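PDB 4I2O: FixK2 protein from Bradyrhizobium japonicum, which probably binds DNA as a transcription factor of the CRP/FNR superfamily and regulates genes connected with nitrogen fixation. Local coordinates for residues V39-I51 / A104-K116. The protein carries 1 engineered substitution. Numbering follows the deposited sequence.
Sequences VATEFSYRKDEEI and AEAIIDTSVRLVK
T110 N donates to Y45 O while Y45 N donates to T110 O, each at 2.8 Å; in the cyclic nucleotide-binding domain, a cupin-type beta fold, this reciprocal pair lies at the end of strand 41-45, where it faces the start of the antiparallel strand 110-116. The pairing continues through F43 with V112 and T41 with L114; within this chain 41-45 is the outermost strand of its sheet, beside 110-116. On the far side of the R46-E49 turn the same two segments pair again in the second sheet, where I51 N reaches A104 O and A106 N reaches E49 O, and the chain turns a corner at I51. D109 suits the bend because its short carboxylate can stand in for a backbone carbonyl: OD1 takes the K47 N-H at 3.0 Å, met nearly along its C-O axis. In 39-51 a type II turn runs from R46 to E49, closed by E49 N on R46 O, and the R46 N-H points to E49 OE1 from above the carboxylate plane. D48 N bonds A106 O, and a water joins D48 OD1 to I107 O; R70 forms salt bridges with both D48 and E105. Alanine suits position 106, being small enough for A106 CB to sit 3.3 Å from R46 O. A106 CB also lies 3.9 Å from Y45 CB. The Y45 ring stands between I51 CG1, over the centre of one face, and F43 CD2, offset toward the rim of the other. With its CG anti to the carbonyl carbon (chi1 -60°), Y45 turns its CE2 edge to V112, a beta-branched residue whose CG2 methyl lies in the ring plane 3.8 Å from Y45 CE2.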
loop_
_atom_site.group_PDB
_atom_site.type_symbol
_atom_site.label_atom_id
_atom_site.label_comp_id
_atom_site.label_asym_id
_atom_site.label_seq_id
_atom_site.Cartn_x
_atom_site.Cartn_y
_atom_site.Cartn_z
ATOM N N VAL A 39 -2.615 -14.168 -27.128
ATOM C CA VAL A 39 -1.860 -13.343 -28.086
ATOM C C VAL A 39 -1.672 -11.869 -27.657
ATOM O O VAL A 39 -2.634 -11.095 -27.471
ATOM C CB VAL A 39 -2.460 -13.425 -29.527
ATOM C CG1 VAL A 39 -3.872 -12.826 -29.579
ATOM C CG2 VAL A 39 -1.524 -12.751 -30.531
ATOM N N ALA A 40 -0.423 -11.482 -27.443
ATOM C CA ALA A 40 -0.173 -10.113 -27.002
ATOM C C ALA A 40 0.016 -9.242 -28.247
ATOM O O ALA A 40 0.409 -9.758 -29.318
ATOM C CB ALA A 40 1.061 -10.031 -26.082
ATOM N N THR A 41 -0.285 -7.947 -28.128
ATOM C CA THR A 41 -0.040 -6.993 -29.219
ATOM C C THR A 41 0.951 -5.923 -28.704
ATOM O O THR A 41 1.165 -5.791 -27.532
ATOM C CB THR A 41 -1.372 -6.389 -29.808
ATOM O OG1 THR A 41 -2.061 -5.615 -28.824
ATOM C CG2 THR A 41 -2.323 -7.496 -30.241
ATOM N N GLU A 42 1.636 -5.226 -29.602
ATOM C CA GLU A 42 2.675 -4.311 -29.181
ATOM C C GLU A 42 2.136 -2.892 -29.289
ATOM O O GLU A 42 1.314 -2.620 -30.189
ATOM C CB GLU A 42 3.856 -4.477 -30.151
ATOM C CG GLU A 42 4.786 -5.647 -29.864
ATOM C CD GLU A 42 5.744 -5.919 -31.040
ATOM O OE1 GLU A 42 5.350 -6.613 -32.005
ATOM O OE2 GLU A 42 6.888 -5.421 -30.990
ATOM N N PHE A 43 2.624 -1.972 -28.456
ATOM C CA PHE A 43 2.255 -0.564 -28.618
ATOM C C PHE A 43 3.320 0.307 -28.000
ATOM O O PHE A 43 3.998 -0.145 -27.146
ATOM C CB PHE A 43 0.962 -0.270 -27.864
ATOM C CG PHE A 43 0.219 0.901 -28.406
ATOM C CD1 PHE A 43 -0.499 0.779 -29.587
ATOM C CD2 PHE A 43 0.227 2.128 -27.731
ATOM C CE1 PHE A 43 -1.179 1.859 -30.110
ATOM C CE2 PHE A 43 -0.465 3.221 -28.235
ATOM C CZ PHE A 43 -1.169 3.083 -29.436
ATOM N N SER A 44 3.466 1.563 -28.425
ATOM C CA SER A 44 4.468 2.400 -27.770
ATOM C C SER A 44 3.861 3.710 -27.312
ATOM O O SER A 44 2.896 4.193 -27.942
ATOM C CB SER A 44 5.607 2.679 -28.763
ATOM O OG SER A 44 6.315 1.482 -29.019
ATOM N N TYR A 45 4.428 4.282 -26.254
ATOM C CA TYR A 45 4.011 5.591 -25.753
ATOM C C TYR A 45 5.211 6.530 -25.652
ATOM O O TYR A 45 6.293 6.081 -25.206
ATOM C CB TYR A 45 3.406 5.440 -24.341
ATOM C CG TYR A 45 2.179 4.512 -24.357
ATOM C CD1 TYR A 45 0.887 5.021 -24.604
ATOM C CD2 TYR A 45 2.328 3.122 -24.215
ATOM C CE1 TYR A 45 -0.233 4.164 -24.631
ATOM C CE2 TYR A 45 1.236 2.268 -24.276
ATOM C CZ TYR A 45 -0.042 2.799 -24.457
ATOM O OH TYR A 45 -1.136 1.948 -24.467
ATOM N N ARG A 46 5.007 7.810 -26.014
ATOM C CA ARG A 46 6.015 8.873 -25.871
ATOM C C ARG A 46 6.172 9.244 -24.401
ATOM O O ARG A 46 5.246 9.051 -23.571
ATOM C CB ARG A 46 5.642 10.160 -26.667
ATOM C CG ARG A 46 5.769 10.063 -28.178
ATOM C CD ARG A 46 5.099 11.245 -28.879
ATOM N NE ARG A 46 4.966 11.004 -30.323
ATOM C CZ ARG A 46 3.863 10.523 -30.892
ATOM N NH1 ARG A 46 2.787 10.252 -30.146
ATOM N NH2 ARG A 46 3.819 10.326 -32.201
ATOM N N LYS A 47 7.360 9.740 -24.060
ATOM C CA LYS A 47 7.605 10.357 -22.743
ATOM C C LYS A 47 6.417 11.219 -22.353
ATOM O O LYS A 47 5.910 12.013 -23.180
ATOM C CB LYS A 47 8.893 11.187 -22.821
ATOM C CG LYS A 47 9.199 12.069 -21.616
ATOM C CD LYS A 47 10.698 12.423 -21.608
ATOM C CE LYS A 47 10.993 13.555 -20.643
ATOM N NZ LYS A 47 9.918 14.570 -20.711
ATOM N N ASP A 48 5.944 10.996 -21.129
ATOM C CA ASP A 48 4.805 11.702 -20.531
ATOM C C ASP A 48 3.422 11.370 -21.082
ATOM O O ASP A 48 2.434 11.956 -20.640
ATOM C CB ASP A 48 4.991 13.239 -20.559
ATOM C CG ASP A 48 6.147 13.723 -19.686
ATOM O OD1 ASP A 48 6.473 13.121 -18.648
ATOM O OD2 ASP A 48 6.737 14.754 -20.045
ATOM N N GLU A 49 3.316 10.442 -22.030
ATOM C CA GLU A 49 1.982 10.077 -22.515
ATOM C C GLU A 49 1.257 9.214 -21.476
ATOM O O GLU A 49 1.857 8.304 -20.869
ATOM C CB GLU A 49 2.094 9.268 -23.790
ATOM C CG GLU A 49 0.823 9.275 -24.610
ATOM C CD GLU A 49 0.998 8.546 -25.940
ATOM O OE1 GLU A 49 2.120 8.611 -26.501
ATOM O OE2 GLU A 49 0.018 7.895 -26.378
ATOM N N GLU A 50 -0.028 9.489 -21.294
ATOM C CA GLU A 50 -0.842 8.709 -20.347
ATOM C C GLU A 50 -1.184 7.381 -21.052
ATOM O O GLU A 50 -1.547 7.379 -22.242
ATOM C CB GLU A 50 -2.138 9.442 -20.049
ATOM C CG GLU A 50 -2.989 8.662 -19.034
ATOM C CD GLU A 50 -4.210 9.431 -18.536
ATOM O OE1 GLU A 50 -5.295 9.264 -19.121
ATOM O OE2 GLU A 50 -4.087 10.175 -17.546
ATOM N N ILE A 51 -1.020 6.269 -20.343
ATOM C CA ILE A 51 -1.361 4.959 -20.879
ATOM C C ILE A 51 -2.810 4.651 -20.481
ATOM O O ILE A 51 -3.578 4.165 -21.322
ATOM C CB ILE A 51 -0.412 3.910 -20.324
ATOM C CG1 ILE A 51 1.024 4.272 -20.777
ATOM C CG2 ILE A 51 -0.854 2.523 -20.792
ATOM C CD1 ILE A 51 2.118 3.383 -20.209
ATOM N N ALA A 104 -1.408 5.816 -15.156
ATOM C CA ALA A 104 -0.082 5.302 -15.522
ATOM C C ALA A 104 0.354 6.148 -16.667
ATOM O O ALA A 104 -0.461 6.435 -17.568
ATOM C CB ALA A 104 -0.153 3.798 -16.005
ATOM N N GLU A 105 1.623 6.542 -16.643
ATOM C CA GLU A 105 2.195 7.403 -17.689
ATOM C C GLU A 105 3.557 6.902 -18.038
ATOM O O GLU A 105 4.305 6.466 -17.183
ATOM C CB GLU A 105 2.391 8.853 -17.173
ATOM C CG GLU A 105 1.214 9.777 -17.307
ATOM C CD GLU A 105 1.448 11.143 -16.652
ATOM O OE1 GLU A 105 2.351 11.250 -15.778
ATOM O OE2 GLU A 105 0.682 12.093 -16.975
ATOM N N ALA A 106 3.926 7.026 -19.317
ATOM C CA ALA A 106 5.298 6.713 -19.713
ATOM C C ALA A 106 6.251 7.759 -19.145
ATOM O O ALA A 106 6.014 8.943 -19.288
ATOM C CB ALA A 106 5.431 6.672 -21.245
ATOM N N ILE A 107 7.345 7.307 -18.521
ATOM C CA ILE A 107 8.373 8.215 -17.978
ATOM C C ILE A 107 9.311 8.665 -19.092
ATOM O O ILE A 107 9.790 9.818 -19.099
ATOM C CB ILE A 107 9.172 7.537 -16.881
ATOM C CG1 ILE A 107 8.233 7.211 -15.714
ATOM C CG2 ILE A 107 10.271 8.453 -16.337
ATOM C CD1 ILE A 107 8.899 6.227 -14.718
ATOM N N ILE A 108 9.546 7.747 -20.034
ATOM C CA ILE A 108 10.404 7.990 -21.234
ATOM C C ILE A 108 9.715 7.233 -22.347
ATOM O O ILE A 108 8.803 6.472 -22.082
ATOM C CB ILE A 108 11.843 7.430 -21.043
ATOM C CG1 ILE A 108 11.816 6.003 -20.464
ATOM C CG2 ILE A 108 12.673 8.354 -20.105
ATOM C CD1 ILE A 108 13.196 5.317 -20.427
ATOM N N ASP A 109 10.101 7.475 -23.608
ATOM C CA ASP A 109 9.511 6.629 -24.669
ATOM C C ASP A 109 9.535 5.160 -24.255
ATOM O O ASP A 109 10.605 4.669 -23.823
ATOM C CB ASP A 109 10.310 6.784 -25.987
ATOM C CG ASP A 109 10.137 8.139 -26.622
ATOM O OD1 ASP A 109 9.322 8.911 -26.108
ATOM O OD2 ASP A 109 10.800 8.438 -27.654
ATOM N N THR A 110 8.396 4.457 -24.416
ATOM C CA THR A 110 8.242 3.111 -23.827
ATOM C C THR A 110 7.512 2.215 -24.807
ATOM O O THR A 110 6.549 2.662 -25.457
ATOM C CB THR A 110 7.423 3.236 -22.547
ATOM O OG1 THR A 110 8.265 3.889 -21.567
ATOM C CG2 THR A 110 7.024 1.854 -21.960
ATOM N N SER A 111 7.975 0.964 -24.932
ATOM C CA SER A 111 7.214 -0.032 -25.698
ATOM C C SER A 111 6.652 -1.071 -24.725
ATOM O O SER A 111 7.300 -1.448 -23.757
ATOM C CB SER A 111 8.085 -0.698 -26.773
ATOM O OG SER A 111 9.256 -1.276 -26.205
ATOM N N VAL A 112 5.405 -1.466 -24.951
ATOM C CA VAL A 112 4.787 -2.437 -24.074
ATOM C C VAL A 112 4.228 -3.577 -24.936
ATOM O O VAL A 112 4.064 -3.462 -26.173
ATOM C CB VAL A 112 3.637 -1.815 -23.271
ATOM C CG1 VAL A 112 4.185 -0.687 -22.325
ATOM C CG2 VAL A 112 2.542 -1.314 -24.234
ATOM N N ARG A 113 3.929 -4.684 -24.282
ATOM C CA ARG A 113 3.046 -5.701 -24.898
ATOM C C ARG A 113 1.737 -5.602 -24.104
ATOM O O ARG A 113 1.751 -5.271 -22.903
ATOM C CB ARG A 113 3.641 -7.097 -24.745
ATOM C CG ARG A 113 4.997 -7.269 -25.432
ATOM C CD ARG A 113 5.543 -8.698 -25.428
ATOM N NE ARG A 113 5.205 -9.472 -24.234
ATOM C CZ ARG A 113 5.529 -10.757 -24.071
ATOM N NH1 ARG A 113 6.207 -11.400 -25.021
ATOM N NH2 ARG A 113 5.182 -11.411 -22.961
ATOM N N LEU A 114 0.587 -5.858 -24.730
ATOM C CA LEU A 114 -0.647 -5.842 -23.930
ATOM C C LEU A 114 -1.606 -6.930 -24.367
ATOM O O LEU A 114 -1.519 -7.401 -25.478
ATOM C CB LEU A 114 -1.339 -4.474 -23.947
ATOM C CG LEU A 114 -1.575 -3.837 -25.323
ATOM C CD1 LEU A 114 -2.850 -4.307 -25.934
ATOM C CD2 LEU A 114 -1.596 -2.333 -25.175
ATOM N N VAL A 115 -2.514 -7.313 -23.470
ATOM C CA VAL A 115 -3.493 -8.351 -23.751
ATOM C C VAL A 115 -4.815 -7.846 -23.231
ATOM O O VAL A 115 -4.837 -7.037 -22.319
ATOM C CB VAL A 115 -3.149 -9.670 -23.029
ATOM C CG1 VAL A 115 -1.884 -10.303 -23.635
ATOM C CG2 VAL A 115 -2.942 -9.429 -21.595
ATOM N N LYS A 116 -5.921 -8.303 -23.806
ATOM C CA LYS A 116 -7.198 -7.892 -23.245
ATOM C C LYS A 116 -7.392 -8.550 -21.885
ATOM O O LYS A 116 -7.114 -9.739 -21.709
ATOM C CB LYS A 116 -8.382 -8.245 -24.132
ATOM C CG LYS A 116 -8.327 -7.623 -25.494
ATOM C CD LYS A 116 -9.675 -7.718 -26.209
ATOM C CE LYS A 116 -9.525 -7.240 -27.653
ATOM N NZ LYS A 116 -8.536 -8.073 -28.405
HETATM O O HOH W 1 8.812 11.903 -17.703
#